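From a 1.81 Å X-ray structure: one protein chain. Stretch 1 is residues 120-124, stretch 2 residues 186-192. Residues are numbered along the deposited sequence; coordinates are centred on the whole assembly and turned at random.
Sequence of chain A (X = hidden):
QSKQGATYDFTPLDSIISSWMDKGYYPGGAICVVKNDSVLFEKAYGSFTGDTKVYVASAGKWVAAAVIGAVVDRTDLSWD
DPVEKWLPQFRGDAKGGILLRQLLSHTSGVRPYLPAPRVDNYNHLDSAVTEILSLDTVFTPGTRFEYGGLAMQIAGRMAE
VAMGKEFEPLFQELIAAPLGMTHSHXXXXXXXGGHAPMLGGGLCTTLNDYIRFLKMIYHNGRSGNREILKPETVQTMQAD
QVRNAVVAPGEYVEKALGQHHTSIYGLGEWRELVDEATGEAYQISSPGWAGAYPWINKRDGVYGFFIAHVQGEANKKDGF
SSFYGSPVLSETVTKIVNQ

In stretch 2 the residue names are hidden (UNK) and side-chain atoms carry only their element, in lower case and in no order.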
# COMPACT_ATOMS: atom_id res chain seq x y z
N ASP A 120 16.24 3.59 8.21
CA ASP A 120 15.19 3.50 9.26
C ASP A 120 14.66 2.07 9.32
O ASP A 120 13.91 1.68 8.43
CB ASP A 120 14.01 4.45 8.96
CG ASP A 120 12.87 4.34 9.99
OD1 ASP A 120 12.75 3.28 10.66
OD2 ASP A 120 12.06 5.31 10.14
N ASN A 121 15.16 1.29 10.30
CA ASN A 121 14.68 -0.06 10.60
C ASN A 121 14.04 -0.10 12.01
O ASN A 121 13.95 -1.15 12.63
CB ASN A 121 15.84 -1.08 10.56
CG ASN A 121 16.40 -1.28 9.17
OD1 ASN A 121 15.66 -1.32 8.20
ND2 ASN A 121 17.71 -1.47 9.07
N TYR A 122 13.59 1.05 12.50
CA TYR A 122 13.09 1.14 13.88
C TYR A 122 11.91 0.20 14.13
O TYR A 122 10.99 0.16 13.34
CB TYR A 122 12.66 2.56 14.20
CG TYR A 122 13.83 3.53 14.40
CD1 TYR A 122 14.49 3.58 15.62
CD2 TYR A 122 14.24 4.40 13.40
CE1 TYR A 122 15.52 4.47 15.85
CE2 TYR A 122 15.26 5.31 13.61
CZ TYR A 122 15.91 5.33 14.84
OH TYR A 122 16.94 6.22 15.14
N ASN A 123 11.88 -0.42 15.29
CA ASN A 123 10.70 -1.17 15.74
C ASN A 123 9.80 -0.38 16.68
O ASN A 123 8.75 -0.88 17.11
CB ASN A 123 11.13 -2.48 16.37
CG ASN A 123 11.71 -3.43 15.37
OD1 ASN A 123 11.13 -3.66 14.31
ND2 ASN A 123 12.80 -4.04 15.72
N HIS A 124 10.15 0.88 16.93
CA HIS A 124 9.28 1.78 17.67
C HIS A 124 9.18 3.12 17.01
O HIS A 124 10.21 3.78 16.73
CB HIS A 124 9.77 1.95 19.12
CG HIS A 124 9.93 0.67 19.85
ND1 HIS A 124 8.86 0.00 20.41
CD2 HIS A 124 11.00 -0.13 20.02
CE1 HIS A 124 9.27 -1.17 20.87
NE2 HIS A 124 10.57 -1.27 20.64
N UNK A 186 3.65 -5.92 10.76
CA UNK A 186 4.55 -4.83 10.31
C UNK A 186 5.87 -4.81 11.06
O UNK A 186 6.86 -4.30 10.54
c UNK A 186 3.05 -2.58 8.30
c UNK A 186 1.43 -3.51 9.79
c UNK A 186 0.71 -2.56 7.71
c UNK A 186 3.85 -3.48 10.51
c UNK A 186 2.76 -3.19 9.51
c UNK A 186 2.02 -2.23 7.42
c UNK A 186 0.41 -3.18 8.90
N UNK A 187 5.88 -5.34 12.28
CA UNK A 187 7.07 -5.38 13.13
C UNK A 187 7.12 -6.75 13.79
O UNK A 187 6.06 -7.36 14.00
c UNK A 187 6.97 -4.31 14.21
N UNK A 188 8.34 -7.22 14.13
CA UNK A 188 9.62 -6.54 13.89
C UNK A 188 9.97 -6.45 12.42
O UNK A 188 9.57 -7.31 11.60
c UNK A 188 10.02 -8.76 14.68
c UNK A 188 8.52 -8.59 14.68
c UNK A 188 10.63 -7.40 14.64
N UNK A 189 10.72 -5.40 12.11
CA UNK A 189 11.13 -5.06 10.76
C UNK A 189 12.29 -5.95 10.33
O UNK A 189 13.28 -6.05 11.05
c UNK A 189 12.07 -3.14 9.38
c UNK A 189 10.34 -2.74 11.12
c UNK A 189 11.53 -3.57 10.73
N UNK A 190 12.13 -6.66 9.22
CA UNK A 190 13.22 -7.41 8.58
C UNK A 190 14.21 -6.43 7.96
O UNK A 190 13.81 -5.48 7.28
c UNK A 190 12.67 -8.35 7.49
c UNK A 190 13.77 -9.01 6.66
n UNK A 190 14.14 -10.22 7.03
o UNK A 190 14.29 -8.42 5.71
N UNK A 191 15.50 -6.71 8.12
CA UNK A 191 16.53 -5.74 7.78
C UNK A 191 17.36 -6.11 6.56
O UNK A 191 18.46 -5.55 6.33
c UNK A 191 16.67 -4.90 10.13
c UNK A 191 17.44 -5.48 9.00
o UNK A 191 17.99 -6.71 9.42
N UNK A 192 16.88 -7.05 5.76
CA UNK A 192 17.65 -7.53 4.61
C UNK A 192 17.75 -6.52 3.47
O UNK A 192 18.54 -6.67 2.54
c UNK A 192 17.08 -8.87 4.13
o UNK A 192 16.48 -10.98 5.06
o UNK A 192 18.03 -9.89 6.14
c UNK A 192 17.21 -9.99 5.19
O HOH W 1 18.79 -2.85 6.15
O HOH W 2 14.07 -6.00 13.54

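Position 186 carries seven side-chain carbons, one followed by a flat ring of six. The side chain is out of reach of stretch 1 and is buried. This is Phe-186.

Position 187 has a single side-chain carbon. It points toward stretch 1, and its CB lies 4.2 Å from OD1 of Asn-123. One carbon makes it Ala-187.

Position 188 has three side-chain carbons that close a ring onto the backbone N. The peptide bond before it is cis, which this ring makes far less costly than usual. Its CA is 3.3 Å from OD1 of Asn-123. The closed ring identifies Pro-188.

Position 189 has three carbons, one carrying the other two. Its CB points toward stretch 1 and the residue is buried. CB lies 3.9 Å from the backbone O of Asn-121. A branch at CB with no heteroatom means Val-189. CG2 lies 3.4 Å from OD1 of Asn-123 and 3.7 Å from the backbone O of Tyr-122.

Position 190 has two carbons in line, the second carrying one oxygen and one nitrogen. Its CA-to-CB bond points away from stretch 1. That is a carboxamide on a short stem, so Asn-190. Its OD1 accepts a hydrogen bond from the backbone N of position 192 at 2.9 Å and is also bonded elsewhere in the structure.

Position 191 has one carbon carrying an oxygen and a carbon. Its side chain packs against ND2 of Asn-121. This is Thr-191, with chi1 in the p well. Its methyl CG2 meets ND2 of Asn-121 at 3.7 Å, a contact without a hydrogen bond.

Position 192 has two carbons, the second carrying two oxygens. Its CA-to-CB bond points away from stretch 1. The carboxylate gives Asp-192. Its OD2 accepts a hydrogen bond from ND2 of Asn-190 at 3.2 Å.

The contact joins two irregular segments and buries 263 Å², both sides summed. Its one direct hydrogen bond runs from N of Val-189 to OD1 of Asn-123, at 2.8 Å and nearly straight. The other end of the same carboxamide is linked through water: water 2 accepts from ND2 of Asn-123 at 3.2 Å and donates to O of Val-189 at 2.6 Å. Asn-123 thus engages both backbone polar groups of Val-189, one directly and one through water. A second water donates to O of Thr-191 at 2.7 Å and accepts a weak bond from ND2 of Asn-121 at 3.4 Å. Within stretch 1, N of Tyr-122 donates to OD1 of Asp-120 at 3.0 Å.

Stretch 2, residues 186-192: FAPVNTD
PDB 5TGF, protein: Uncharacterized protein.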